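Local atomic coordinates of muramidase (Sodiomyces alcalophilus, PDB entry 6ZM8), a protein that probably cleaves the glycan strands of bacterial cell-wall peptidoglycan, as a lysozyme-type muramidase of glycoside hydrolase family 25. Residues Gly53-Ala58 and Asp86-Pro91; Val27-Thr32 and Arg44-Ala49; Tyr176-Tyr181 and Asn192-Asp197. All coordinates share one frame; numbering follows the deposited sequence. Where two conformers were deposited one is given.

How the contacts relate
Following the chain from its N terminus, contact 2 comes first: helix 42-51 folds back over strand 26-33, closing a short connection. Contact 1 opens only after contact 2 is complete and closes a longer excursion through helix 69-78, bringing residues 86-91 back beside strand 55-61. Contact 3 comes last, pairing the two arms of a hairpin near the C terminus. The three follow in series, neither nesting nor crossing, yet all reach one curled sheet. Gly57 O of contact 1 pairs with Ile29 N of contact 2, since their strands are neighbours; Phe178 of contact 3 packs against both Leu90 of contact 1 and Tyr28 of contact 2.

Contact 1. Residues Gly53-Ala58 and Asp86-Pro91; sequences GFIRGA and DGITLP
Arg56 and Ile88 hold the centre of this contact, their backbones joined by a nearly straight hydrogen bond from Arg56 N to Ile88 O (2.9 Å, 167°). The return bond runs from Leu90 N to Arg56 O, also 2.9 Å. The inner half is tight and apolar. Ile55 CG2, anti to its backbone N, crosses the Leu90 side chain at about a right angle and rests 3.7 Å from Leu90 CG, while Leu201 and Leu204 of helix 198-206 cover this pair. Gly57 has no side chain, and Leu90 CB settles 4.0 Å from Gly57 CA.

The two bonds make a single beta bridge between Arg56 and Thr89: strand 55-61 of the GH25 barrel takes up the loop that follows helix 69-78 and leads into the parallel strand 93-95, within a beta-alpha-beta crossover.

Beside the apolar half lies a buried polar core. A chi2 of -82° turns CD of Arg56 out of an extended course. The Arg56 guanidinium has Ile88 CD1 over the centre of one face, 3.7 Å above the plane. In that plane Arg56 NH1 donates to Thr89 OG1 (2.9 Å), and it makes a weak second bond to Ile88 O; NE is held by Thr50. Thr89 OG1 in turn donates to the syn lone pair of Asp86 OD1, which also accepts from Ile88 N in an Asx turn.

Only at Asp86 and the outer part of Ile88 does the contact meet solvent. Asp86 OD2 stays 4.4 Å from Arg56 NH2, beyond a salt bridge, and a water links the two.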
ATOM      1  N   GLY A  53      -3.328  18.836   5.201  1.00  9.51           N
ATOM      2  CA  GLY A  53      -4.119  18.807   3.975  1.00 10.33           C
ATOM      3  C   GLY A  53      -3.883  17.597   3.096  1.00  8.16           C
ATOM      4  O   GLY A  53      -4.350  17.610   1.953  1.00  9.36           O
ATOM      5  N   PHE A  54      -3.212  16.577   3.583  1.00  7.09           N
ATOM      6  CA  PHE A  54      -3.001  15.371   2.785  1.00  6.51           C
ATOM      7  C   PHE A  54      -4.212  14.445   2.783  1.00  6.14           C
ATOM      8  O   PHE A  54      -4.921  14.273   3.758  1.00  7.00           O
ATOM      9  CB  PHE A  54      -1.796  14.587   3.312  1.00  6.52           C
ATOM     10  CG  PHE A  54      -0.518  15.118   2.752  1.00  6.21           C
ATOM     11  CD1 PHE A  54       0.094  16.249   3.274  1.00  7.57           C
ATOM     12  CD2 PHE A  54       0.035  14.560   1.604  1.00  6.66           C
ATOM     13  CE1 PHE A  54       1.193  16.824   2.641  1.00  8.42           C
ATOM     14  CE2 PHE A  54       1.123  15.136   0.975  1.00  7.34           C
ATOM     15  CZ  PHE A  54       1.692  16.278   1.492  1.00  7.74           C
ATOM     16  N   ILE A  55      -4.331  13.772   1.636  1.00  6.05           N
ATOM     17  CA  ILE A  55      -5.039  12.503   1.512  1.00  6.01           C
ATOM     18  C   ILE A  55      -4.021  11.426   1.961  1.00  5.76           C
ATOM     19  O   ILE A  55      -2.852  11.493   1.565  1.00  7.18           O
ATOM     20  CB  ILE A  55      -5.530  12.322   0.068  1.00  6.69           C
ATOM     21  CG1 ILE A  55      -6.598  13.383  -0.244  1.00  7.93           C
ATOM     22  CG2 ILE A  55      -6.035  10.926  -0.170  1.00  7.52           C
ATOM     23  CD1 ILE A  55      -7.033  13.474  -1.681  1.00 12.05           C
ATOM     24  N   ARG A  56      -4.425  10.515   2.829  1.00  5.31           N
ATOM     25  CA  ARG A  56      -3.445   9.598   3.421  1.00  5.24           C
ATOM     26  C   ARG A  56      -4.044   8.228   3.594  1.00  4.96           C
ATOM     27  O   ARG A  56      -5.254   8.070   3.792  1.00  5.48           O
ATOM     28  CB  ARG A  56      -2.846  10.127   4.733  1.00  6.17           C
ATOM     29  CG  ARG A  56      -3.807  10.223   5.908  1.00  6.48           C
ATOM     30  CD  ARG A  56      -4.666  11.490   5.911  1.00  6.70           C
ATOM     31  NE  ARG A  56      -5.469  11.609   7.114  1.00  7.48           N
ATOM     32  CZ  ARG A  56      -6.620  10.974   7.340  1.00  8.10           C
ATOM     33  NH1 ARG A  56      -7.186  10.248   6.383  1.00  8.82           N
ATOM     34  NH2 ARG A  56      -7.205  11.080   8.510  1.00  9.64           N
ATOM     35  N   GLY A  57      -3.168   7.234   3.571  1.00  5.26           N
ATOM     36  CA  GLY A  57      -3.531   5.875   3.892  1.00  5.69           C
ATOM     37  C   GLY A  57      -2.402   5.193   4.643  1.00  4.79           C
ATOM     38  O   GLY A  57      -1.298   5.729   4.770  1.00  5.24           O
ATOM     39  N   ALA A  58      -2.709   3.979   5.084  1.00  4.89           N
ATOM     40  CA  ALA A  58      -1.776   3.143   5.806  1.00  4.85           C
ATOM     41  C   ALA A  58      -1.412   1.927   4.973  1.00  4.66           C
ATOM     42  O   ALA A  58      -2.200   1.508   4.098  1.00  4.85           O
ATOM     43  CB  ALA A  58      -2.413   2.677   7.104  1.00  5.68           C
ATOM     44  N   ASP A  86     -14.369  10.107   4.500  1.00 10.49           N
ATOM     45  CA  ASP A  86     -14.166  11.544   4.779  1.00 11.54           C
ATOM     46  C   ASP A  86     -13.483  12.245   3.640  1.00  9.98           C
ATOM     47  O   ASP A  86     -13.189  13.439   3.747  1.00 10.62           O
ATOM     48  CB  ASP A  86     -13.440  11.766   6.105  1.00 12.36           C
ATOM     49  CG  ASP A  86     -12.051  11.115   6.214  1.00 11.19           C
ATOM     50  OD1 ASP A  86     -11.612  10.530   5.184  1.00  9.15           O
ATOM     51  OD2 ASP A  86     -11.419  11.123   7.350  1.00 14.80           O
ATOM     52  N   GLY A  87     -13.259  11.548   2.520  1.00  9.60           N
ATOM     53  CA  GLY A  87     -12.623  12.119   1.328  1.00  9.86           C
ATOM     54  C   GLY A  87     -11.130  12.229   1.423  1.00  8.75           C
ATOM     55  O   GLY A  87     -10.518  12.620   0.440  1.00  9.80           O
ATOM     56  N   ILE A  88     -10.532  11.857   2.578  1.00  7.82           N
ATOM     57  CA  ILE A  88      -9.101  12.020   2.738  1.00  7.33           C
ATOM     58  C   ILE A  88      -8.422  10.724   3.192  1.00  6.23           C
ATOM     59  O   ILE A  88      -7.229  10.757   3.479  1.00  6.72           O
ATOM     60  CB  ILE A  88      -8.725  13.168   3.684  1.00  8.11           C
ATOM     61  CG1 ILE A  88      -9.267  12.971   5.089  1.00  8.53           C
ATOM     62  CG2 ILE A  88      -9.153  14.504   3.067  1.00  9.38           C
ATOM     63  CD1 ILE A  88      -8.582  13.830   6.137  1.00 10.40           C
ATOM     64  N   THR A  89      -9.151   9.610   3.239  1.00  6.06           N
ATOM     65  CA  THR A  89      -8.581   8.350   3.701  1.00  5.72           C
ATOM     66  C   THR A  89      -8.537   7.374   2.551  1.00  5.33           C
ATOM     67  O   THR A  89      -9.568   6.953   2.011  1.00  5.97           O
ATOM     68  CB  THR A  89      -9.366   7.758   4.882  1.00  6.75           C
ATOM     69  OG1 THR A  89      -9.599   8.755   5.878  1.00  7.63           O
ATOM     70  CG2 THR A  89      -8.572   6.641   5.519  1.00  7.28           C
ATOM     71  N   LEU A  90      -7.321   7.014   2.133  1.00  5.23           N
ATOM     72  CA  LEU A  90      -7.168   5.994   1.115  1.00  5.18           C
ATOM     73  C   LEU A  90      -7.471   4.621   1.715  1.00  4.91           C
ATOM     74  O   LEU A  90      -7.240   4.380   2.911  1.00  5.45           O
ATOM     75  CB  LEU A  90      -5.726   6.002   0.583  1.00  5.33           C
ATOM     76  CG  LEU A  90      -5.367   7.285  -0.183  1.00  6.32           C
ATOM     77  CD1 LEU A  90      -3.872   7.346  -0.452  1.00  7.83           C
ATOM     78  CD2 LEU A  90      -6.160   7.410  -1.461  1.00  7.85           C
ATOM     79  N   PRO A  91      -7.932   3.672   0.896  1.00  4.99           N
ATOM     80  CA  PRO A  91      -7.997   2.298   1.369  1.00  5.17           C
ATOM     81  C   PRO A  91      -6.589   1.842   1.764  1.00  4.85           C
ATOM     82  O   PRO A  91      -5.595   2.210   1.141  1.00  5.24           O
ATOM     83  CB  PRO A  91      -8.526   1.528   0.159  1.00  5.98           C
ATOM     84  CG  PRO A  91      -8.039   2.371  -1.028  1.00  6.41           C
ATOM     85  CD  PRO A  91      -8.177   3.793  -0.562  1.00  5.62           C
TER
HETATM   86  O   HOH W   1      -9.797   9.878   8.795  1.00 16.61           O
HETATM   87  O   HOH W   2      -5.485   3.340   4.930  1.00  5.91           O

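Contact 2. Residues Val27-Thr32 and Arg44-Ala49; sequences VYIKAT and RQYTGA
The Tyr46 ring is met obliquely by Ile29, whose CD1 lies 4.1 Å from Tyr46 CD2, and Phe42 adds a second ring beside it. The other flat group facing the strand is the Gln45 amide, whose OE1 sits 3.3 Å from the Ile29 methyl CG2. Within the helix itself, Gln45 CG covers one face of the Arg44 guanidinium, toward its rim.

This is the first half of a beta-alpha-beta crossover: helix 42-51 packs back over strand 26-33 before the chain enters the parallel strand 55-61. The segment axes approach to 9.0 Å and run nearly antiparallel, at 155°.

Ile29 is the main plug. Its CG2 lies anti to the backbone N and faces Gln45, while CD1 reaches in against the helix backbone, 3.6 Å from Tyr46 CA. One helical turn further on, Ala49 CB presses on Val27 CG1 at 3.7 Å. The seam is thus apolar at the Val27 end and polar beyond Ile29. There Gln45 NE2 donates to Ser8 O, and a water 2.8 Å from Gln45 OE1 donates both to that oxygen and to Lys30 O.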
ATOM      1  N   VAL A  27      -0.122  10.552   0.748  1.00  4.94           N
ATOM      2  CA  VAL A  27       0.974   9.838   1.412  1.00  4.87           C
ATOM      3  C   VAL A  27       0.420   8.509   1.936  1.00  4.71           C
ATOM      4  O   VAL A  27      -0.662   8.463   2.497  1.00  5.71           O
ATOM      5  CB  VAL A  27       1.614  10.704   2.508  1.00  5.32           C
ATOM      6  CG1 VAL A  27       0.628  11.062   3.616  1.00  6.82           C
ATOM      7  CG2 VAL A  27       2.876  10.040   3.084  1.00  5.70           C
ATOM      8  N   TYR A  28       1.233   7.462   1.778  1.00  4.47           N
ATOM      9  CA  TYR A  28       1.022   6.176   2.447  1.00  4.42           C
ATOM     10  C   TYR A  28       2.048   6.024   3.562  1.00  4.34           C
ATOM     11  O   TYR A  28       3.217   6.367   3.404  1.00  5.11           O
ATOM     12  CB  TYR A  28       1.117   4.988   1.468  1.00  4.62           C
ATOM     13  CG  TYR A  28      -0.204   4.547   0.893  1.00  4.62           C
ATOM     14  CD1 TYR A  28      -1.117   3.877   1.689  1.00  4.84           C
ATOM     15  CD2 TYR A  28      -0.539   4.778  -0.435  1.00  5.21           C
ATOM     16  CE1 TYR A  28      -2.344   3.434   1.188  1.00  4.90           C
ATOM     17  CE2 TYR A  28      -1.762   4.334  -0.959  1.00  5.71           C
ATOM     18  CZ  TYR A  28      -2.661   3.668  -0.137  1.00  4.93           C
ATOM     19  OH  TYR A  28      -3.852   3.278  -0.695  1.00  5.91           O
ATOM     20  N   ILE A  29       1.585   5.460   4.681  1.00  4.65           N
ATOM     21  CA  ILE A  29       2.354   5.443   5.927  1.00  4.91           C
ATOM     22  C   ILE A  29       2.325   4.027   6.484  1.00  4.80           C
ATOM     23  O   ILE A  29       1.256   3.440   6.658  1.00  5.03           O
ATOM     24  CB  ILE A  29       1.744   6.427   6.940  1.00  5.34           C
ATOM     25  CG1 ILE A  29       1.739   7.848   6.364  1.00  5.97           C
ATOM     26  CG2 ILE A  29       2.504   6.378   8.261  1.00  6.53           C
ATOM     27  CD1 ILE A  29       0.885   8.828   7.157  1.00  6.55           C
ATOM     28  N   LYS A  30       3.498   3.467   6.810  1.00  4.99           N
ATOM     29  CA  LYS A  30       3.508   2.108   7.339  1.00  5.22           C
ATOM     30  C   LYS A  30       2.811   2.066   8.688  1.00  5.11           C
ATOM     31  O   LYS A  30       3.153   2.834   9.614  1.00  5.82           O
ATOM     32  CB  LYS A  30       4.926   1.595   7.525  1.00  5.68           C
ATOM     33  CG  LYS A  30       4.958   0.119   7.954  1.00  6.35           C
ATOM     34  CD  LYS A  30       6.345  -0.471   7.930  1.00  7.79           C
ATOM     35  CE  LYS A  30       6.346  -1.908   8.435  1.00 10.04           C
ATOM     36  NZ  LYS A  30       7.687  -2.492   8.348  1.00 12.58           N
ATOM     37  N   ALA A  31       1.867   1.131   8.840  1.00  5.35           N
ATOM     38  CA  ALA A  31       1.191   0.903  10.114  1.00  5.37           C
ATOM     39  C   ALA A  31       1.720  -0.351  10.780  1.00  5.50           C
ATOM     40  O   ALA A  31       2.088  -0.288  11.994  1.00  7.22           O
ATOM     41  CB  ALA A  31      -0.313   0.823   9.952  1.00  5.72           C
ATOM     42  N   THR A  32       1.634  -1.501  10.121  1.00  5.67           N
ATOM     43  CA  THR A  32       1.804  -2.792  10.754  1.00  5.71           C
ATOM     44  C   THR A  32       2.643  -3.721   9.903  1.00  5.53           C
ATOM     45  O   THR A  32       2.811  -3.525   8.683  1.00  5.74           O
ATOM     46  CB  THR A  32       0.430  -3.443  11.059  1.00  5.79           C
ATOM     47  OG1 THR A  32      -0.375  -3.387   9.873  1.00  5.95           O
ATOM     48  CG2 THR A  32      -0.311  -2.733  12.169  1.00  6.49           C
ATOM     49  N   ARG A  44       2.471   9.869  14.699  1.00  9.51           N
ATOM     50  CA  ARG A  44       3.021  11.200  14.386  1.00  9.60           C
ATOM     51  C   ARG A  44       2.829  11.478  12.904  1.00  8.22           C
ATOM     52  O   ARG A  44       2.483  12.593  12.509  1.00  8.98           O
ATOM     53  CB  ARG A  44       4.490  11.291  14.782  1.00 12.06           C
ATOM     54  CG  ARG A  44       5.322  12.377  14.125  1.00 16.92           C
ATOM     55  CD  ARG A  44       6.793  12.282  14.476  1.00 21.36           C
ATOM     56  NE  ARG A  44       7.537  11.115  14.014  1.00 21.66           N
ATOM     57  CZ  ARG A  44       8.018  10.930  12.758  1.00 19.49           C
ATOM     58  NH1 ARG A  44       8.710   9.830  12.535  1.00 19.96           N
ATOM     59  NH2 ARG A  44       7.811  11.807  11.777  1.00 19.03           N
ATOM     60  N   GLN A  45       3.115  10.486  12.077  1.00  7.35           N
ATOM     61  CA  GLN A  45       3.072  10.692  10.623  1.00  6.89           C
ATOM     62  C   GLN A  45       1.643  10.889  10.133  1.00  6.59           C
ATOM     63  O   GLN A  45       1.380  11.794   9.338  1.00  6.90           O
ATOM     64  CB  GLN A  45       3.758   9.503   9.943  1.00  6.81           C
ATOM     65  CG  GLN A  45       5.269   9.474  10.188  1.00  7.22           C
ATOM     66  CD  GLN A  45       5.931   8.193   9.740  1.00  6.97           C
ATOM     67  OE1 GLN A  45       5.317   7.122   9.753  1.00  7.81           O
ATOM     68  NE2 GLN A  45       7.205   8.282   9.400  1.00  7.55           N
ATOM     69  N   TYR A  46       0.737  10.036  10.590  1.00  6.59           N
ATOM     70  CA  TYR A  46      -0.659  10.094  10.107  1.00  6.83           C
ATOM     71  C   TYR A  46      -1.307  11.383  10.579  1.00  7.33           C
ATOM     72  O   TYR A  46      -2.050  12.041   9.819  1.00  7.42           O
ATOM     73  CB  TYR A  46      -1.393   8.845  10.585  1.00  7.64           C
ATOM     74  CG  TYR A  46      -2.652   8.477   9.813  1.00  7.30           C
ATOM     75  CD1 TYR A  46      -3.876   8.986  10.133  1.00  8.65           C
ATOM     76  CD2 TYR A  46      -2.593   7.546   8.789  1.00  7.21           C
ATOM     77  CE1 TYR A  46      -5.038   8.531   9.524  1.00  9.01           C
ATOM     78  CE2 TYR A  46      -3.731   7.086   8.161  1.00  7.95           C
ATOM     79  CZ  TYR A  46      -4.959   7.545   8.555  1.00  7.83           C
ATOM     80  OH  TYR A  46      -6.133   7.050   7.998  1.00  9.52           O
ATOM     81  N   THR A  47      -1.040  11.794  11.818  1.00  8.20           N
ATOM     82  CA  THR A  47      -1.531  13.084  12.325  1.00  8.89           C
ATOM     83  C   THR A  47      -0.952  14.252  11.539  1.00  8.72           C
ATOM     84  O   THR A  47      -1.707  15.165  11.172  1.00  9.32           O
ATOM     85  CB  THR A  47      -1.245  13.195  13.815  1.00 10.85           C
ATOM     86  OG1 THR A  47      -1.881  12.152  14.534  1.00 13.94           O
ATOM     87  CG2 THR A  47      -1.651  14.508  14.391  1.00 13.66           C
ATOM     88  N   GLY A  48       0.348  14.237  11.283  1.00  8.75           N
ATOM     89  CA  GLY A  48       0.951  15.331  10.517  1.00  8.92           C
ATOM     90  C   GLY A  48       0.351  15.440   9.121  1.00  8.21           C
ATOM     91  O   GLY A  48       0.084  16.524   8.604  1.00  8.93           O
ATOM     92  N   ALA A  49       0.125  14.281   8.492  1.00  7.64           N
ATOM     93  CA  ALA A  49      -0.504  14.296   7.161  1.00  7.34           C
ATOM     94  C   ALA A  49      -1.891  14.929   7.243  1.00  7.86           C
ATOM     95  O   ALA A  49      -2.275  15.771   6.426  1.00  8.60           O
ATOM     96  CB  ALA A  49      -0.570  12.873   6.634  1.00  7.26           C
TER
HETATM   97  O   HOH W   3       5.410   4.380  10.024  1.00  6.55           O

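Contact 3. Residues Tyr176-Tyr181 and Asn192-Asp197; sequences YTFWQY and NWFNGD
Trp193 O takes one N-H bond, from Trp179 N at 2.9 Å, and a C-H contact from Phe178 CA at 3.1 Å. Trp179 O is used in the same manner, accepting from Trp193 N and lying close to Asn192 CA. Trp179 and Trp193 therefore form a hydrogen-bonded antiparallel pair, flanked by the non-hydrogen-bonded pairs Phe178 with Phe194 and Gln180 with Asn192.

On the tryptophan face, Tyr181 and the five-membered ring of Trp193 make an offset stack, centroids 3.8 Å apart and planes only 4° from parallel. Trp193 NE1 sits over the centre of the Tyr181 ring. The Trp179 side chain runs beside that of Trp193, pointing the same way, with CE3 of Trp179 3.6 Å from Trp193 CD1, and Tyr181 CB lies over one face of the Trp179 indole. Arg1 makes a cation-pi contact with Trp193, and a water joins Tyr181 OH to Asn192 O.

On the other face, Phe178 CE1 meets Phe194 CD1 at 3.6 Å, the rings inclined at 52°, with helix 198-206 covering both. Further along, the buried amides of Gln180 and Asn192 are held in rotation: both nitrogens donate to Asp6 OD2, while Gln180 OE1 bonds with the Tyr135 and Tyr162 hydroxyls and Asn192 OD1 with Trp158 NE1.

Tyr176, in one of its two conformers, has CG between its backbone N and carbonyl carbon (chi1 74°); Trp179 CB lies over one ring face, Asn195 ND2 over the centre of the opposite one. Asn195 centres an inverse gamma turn, its N donating to Thr177 O and its ND2 to Tyr176 O at 2.9 Å. The result is a beta hairpin whose second strand runs antiparallel to both neighbours, 178-182 and 2-7, and so closes the irregular barrel characteristic of GH25 enzymes.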
ATOM      1  N   TYR A 176      -1.825   0.922 -13.704  1.00  6.89           N
ATOM      2  CA  TYR A 176      -1.478   1.155 -12.314  0.70  6.00           C
ATOM      3  C   TYR A 176      -2.409   2.233 -11.734  1.00  5.58           C
ATOM      4  O   TYR A 176      -2.816   3.152 -12.452  1.00  6.14           O
ATOM      5  CB  TYR A 176       0.001   1.540 -12.109  0.70  6.68           C
ATOM      6  CG  TYR A 176       0.437   2.950 -12.510  0.70  6.41           C
ATOM      7  CD1 TYR A 176       0.271   4.007 -11.636  0.70  6.44           C
ATOM      8  CD2 TYR A 176       1.072   3.231 -13.724  0.70  7.81           C
ATOM      9  CE1 TYR A 176       0.712   5.283 -11.928  0.70  7.23           C
ATOM     10  CE2 TYR A 176       1.497   4.507 -14.048  0.70  8.09           C
ATOM     11  CZ  TYR A 176       1.334   5.540 -13.134  0.70  8.28           C
ATOM     12  OH  TYR A 176       1.763   6.817 -13.357  0.70 10.12           O
ATOM     13  N   THR A 177      -2.665   2.141 -10.428  1.00  5.33           N
ATOM     14  CA  THR A 177      -3.279   3.235  -9.693  1.00  5.28           C
ATOM     15  C   THR A 177      -2.212   4.122  -9.067  1.00  4.92           C
ATOM     16  O   THR A 177      -2.270   5.357  -9.169  1.00  5.54           O
ATOM     17  CB  THR A 177      -4.297   2.682  -8.685  1.00  5.61           C
ATOM     18  OG1 THR A 177      -5.362   2.058  -9.416  1.00  6.39           O
ATOM     19  CG2 THR A 177      -4.893   3.782  -7.826  1.00  6.28           C
ATOM     20  N   PHE A 178      -1.224   3.494  -8.407  1.00  4.87           N
ATOM     21  CA  PHE A 178      -0.042   4.209  -7.935  1.00  4.75           C
ATOM     22  C   PHE A 178       1.197   3.520  -8.536  1.00  4.64           C
ATOM     23  O   PHE A 178       1.209   2.303  -8.704  1.00  4.90           O
ATOM     24  CB  PHE A 178       0.063   4.162  -6.400  1.00  4.88           C
ATOM     25  CG  PHE A 178      -1.107   4.808  -5.688  1.00  5.08           C
ATOM     26  CD1 PHE A 178      -1.182   6.187  -5.562  1.00  5.57           C
ATOM     27  CD2 PHE A 178      -2.112   4.019  -5.133  1.00  5.68           C
ATOM     28  CE1 PHE A 178      -2.230   6.771  -4.858  1.00  6.04           C
ATOM     29  CE2 PHE A 178      -3.162   4.602  -4.450  1.00  6.26           C
ATOM     30  CZ  PHE A 178      -3.215   5.984  -4.303  1.00  6.06           C
ATOM     31  N   TRP A 179       2.238   4.320  -8.753  1.00  4.86           N
ATOM     32  CA  TRP A 179       3.538   3.826  -9.224  1.00  4.64           C
ATOM     33  C   TRP A 179       4.605   4.426  -8.317  1.00  4.60           C
ATOM     34  O   TRP A 179       4.769   5.655  -8.258  1.00  5.07           O
ATOM     35  CB  TRP A 179       3.778   4.241 -10.683  1.00  5.39           C
ATOM     36  CG  TRP A 179       5.166   3.971 -11.193  1.00  5.47           C
ATOM     37  CD1 TRP A 179       6.109   3.088 -10.755  1.00  5.62           C
ATOM     38  CD2 TRP A 179       5.770   4.700 -12.287  1.00  6.00           C
ATOM     39  NE1 TRP A 179       7.244   3.189 -11.504  1.00  5.76           N
ATOM     40  CE2 TRP A 179       7.084   4.187 -12.433  1.00  6.05           C
ATOM     41  CE3 TRP A 179       5.348   5.723 -13.138  1.00  6.69           C
ATOM     42  CZ2 TRP A 179       7.994   4.707 -13.354  1.00  7.40           C
ATOM     43  CZ3 TRP A 179       6.227   6.234 -14.049  1.00  8.18           C
ATOM     44  CH2 TRP A 179       7.540   5.734 -14.145  1.00  8.67           C
ATOM     45  N   GLN A 180       5.300   3.553  -7.579  1.00  4.59           N
ATOM     46  CA  GLN A 180       6.444   3.947  -6.758  1.00  4.59           C
ATOM     47  C   GLN A 180       7.677   3.925  -7.682  1.00  4.70           C
ATOM     48  O   GLN A 180       8.114   2.864  -8.113  1.00  5.14           O
ATOM     49  CB  GLN A 180       6.640   2.987  -5.597  1.00  4.53           C
ATOM     50  CG  GLN A 180       7.550   3.578  -4.520  1.00  4.83           C
ATOM     51  CD  GLN A 180       7.799   2.521  -3.464  1.00  5.02           C
ATOM     52  OE1 GLN A 180       8.484   1.516  -3.747  1.00  5.54           O
ATOM     53  NE2 GLN A 180       7.207   2.670  -2.299  1.00  5.86           N
ATOM     54  N   TYR A 181       8.186   5.125  -7.976  1.00  5.18           N
ATOM     55  CA  TYR A 181       9.169   5.295  -9.043  1.00  5.44           C
ATOM     56  C   TYR A 181      10.566   5.673  -8.532  1.00  5.38           C
ATOM     57  O   TYR A 181      11.500   5.644  -9.323  1.00  6.05           O
ATOM     58  CB  TYR A 181       8.671   6.264 -10.125  1.00  5.91           C
ATOM     59  CG  TYR A 181       8.513   7.688  -9.657  1.00  5.87           C
ATOM     60  CD1 TYR A 181       7.362   8.112  -8.981  1.00  5.85           C
ATOM     61  CD2 TYR A 181       9.502   8.627  -9.896  1.00  6.62           C
ATOM     62  CE1 TYR A 181       7.228   9.429  -8.544  1.00  5.96           C
ATOM     63  CE2 TYR A 181       9.375   9.936  -9.476  1.00  6.61           C
ATOM     64  CZ  TYR A 181       8.245  10.335  -8.773  1.00  6.36           C
ATOM     65  OH  TYR A 181       8.186  11.628  -8.336  1.00  7.16           O
ATOM     66  N   ASN A 192       5.844   8.490  -5.293  1.00  4.86           N
ATOM     67  CA  ASN A 192       4.774   7.839  -6.030  1.00  4.83           C
ATOM     68  C   ASN A 192       4.096   8.822  -6.988  1.00  4.93           C
ATOM     69  O   ASN A 192       3.975  10.016  -6.724  1.00  5.79           O
ATOM     70  CB  ASN A 192       3.678   7.329  -5.078  1.00  4.99           C
ATOM     71  CG  ASN A 192       4.244   6.299  -4.125  1.00  4.74           C
ATOM     72  OD1 ASN A 192       4.717   5.251  -4.551  1.00  5.05           O
ATOM     73  ND2 ASN A 192       4.205   6.605  -2.821  1.00  5.58           N
ATOM     74  N   TRP A 193       3.556   8.245  -8.065  1.00  4.94           N
ATOM     75  CA  TRP A 193       2.556   8.900  -8.907  1.00  5.40           C
ATOM     76  C   TRP A 193       1.219   8.222  -8.701  1.00  5.37           C
ATOM     77  O   TRP A 193       1.141   6.989  -8.666  1.00  6.20           O
ATOM     78  CB  TRP A 193       2.901   8.793 -10.391  1.00  5.97           C
ATOM     79  CG  TRP A 193       4.169   9.477 -10.800  1.00  6.22           C
ATOM     80  CD1 TRP A 193       5.247   8.902 -11.390  1.00  6.48           C
ATOM     81  CD2 TRP A 193       4.521  10.873 -10.646  1.00  6.93           C
ATOM     82  NE1 TRP A 193       6.230   9.820 -11.646  1.00  7.05           N
ATOM     83  CE2 TRP A 193       5.845  11.035 -11.155  1.00  7.04           C
ATOM     84  CE3 TRP A 193       3.867  11.990 -10.121  1.00  8.05           C
ATOM     85  CZ2 TRP A 193       6.509  12.272 -11.135  1.00  8.15           C
ATOM     86  CZ3 TRP A 193       4.526  13.206 -10.099  1.00  9.08           C
ATOM     87  CH2 TRP A 193       5.818  13.343 -10.606  1.00  8.87           C
ATOM     88  N   PHE A 194       0.162   9.027  -8.645  1.00  5.69           N
ATOM     89  CA  PHE A 194      -1.209   8.546  -8.783  1.00  5.49           C
ATOM     90  C   PHE A 194      -1.645   8.782 -10.226  1.00  5.90           C
ATOM     91  O   PHE A 194      -1.512   9.888 -10.761  1.00  6.63           O
ATOM     92  CB  PHE A 194      -2.147   9.311  -7.824  1.00  6.02           C
ATOM     93  CG  PHE A 194      -3.607   9.022  -8.100  1.00  5.98           C
ATOM     94  CD1 PHE A 194      -4.180   7.814  -7.753  1.00  6.27           C
ATOM     95  CD2 PHE A 194      -4.408   9.986  -8.728  1.00  6.56           C
ATOM     96  CE1 PHE A 194      -5.525   7.571  -8.013  1.00  6.57           C
ATOM     97  CE2 PHE A 194      -5.749   9.741  -8.980  1.00  6.86           C
ATOM     98  CZ  PHE A 194      -6.304   8.546  -8.627  1.00  6.96           C
ATOM     99  N   ASN A 195      -2.200   7.720 -10.839  1.00  6.18           N
ATOM    100  CA  ASN A 195      -2.596   7.727 -12.249  1.00  6.88           C
ATOM    101  C   ASN A 195      -4.012   8.269 -12.425  1.00  7.79           C
ATOM    102  O   ASN A 195      -4.908   7.531 -12.785  1.00 12.19           O
ATOM    103  CB  ASN A 195      -2.505   6.302 -12.783  1.00  7.83           C
ATOM    104  CG  ASN A 195      -2.712   6.176 -14.254  1.00 10.52           C
ATOM    105  OD1 ASN A 195      -2.699   7.187 -14.971  1.00 15.70           O
ATOM    106  ND2 ASN A 195      -2.894   4.961 -14.705  1.00 11.04           N
ATOM    107  N   GLY A 196      -4.177   9.543 -12.250  1.00  8.11           N
ATOM    108  CA  GLY A 196      -5.461  10.170 -12.438  1.00  8.52           C
ATOM    109  C   GLY A 196      -5.442  11.592 -11.947  1.00  7.99           C
ATOM    110  O   GLY A 196      -4.400  12.101 -11.512  1.00  9.01           O
ATOM    111  N   ASP A 197      -6.593  12.228 -12.052  1.00  8.06           N
ATOM    112  CA  ASP A 197      -6.769  13.613 -11.642  1.00  7.83           C
ATOM    113  C   ASP A 197      -7.320  13.691 -10.233  1.00  7.19           C
ATOM    114  O   ASP A 197      -7.559  12.705  -9.544  1.00  7.36           O
ATOM    115  CB  ASP A 197      -7.601  14.365 -12.700  1.00  8.60           C
ATOM    116  CG  ASP A 197      -9.046  13.936 -12.761  1.00  9.47           C
ATOM    117  OD1 ASP A 197      -9.559  13.260 -11.861  1.00 10.08           O
ATOM    118  OD2 ASP A 197      -9.705  14.377 -13.761  1.00 12.99           O
TER
HETATM  119  O   HOH W   4       6.105  12.107  -6.752  1.00  9.49           O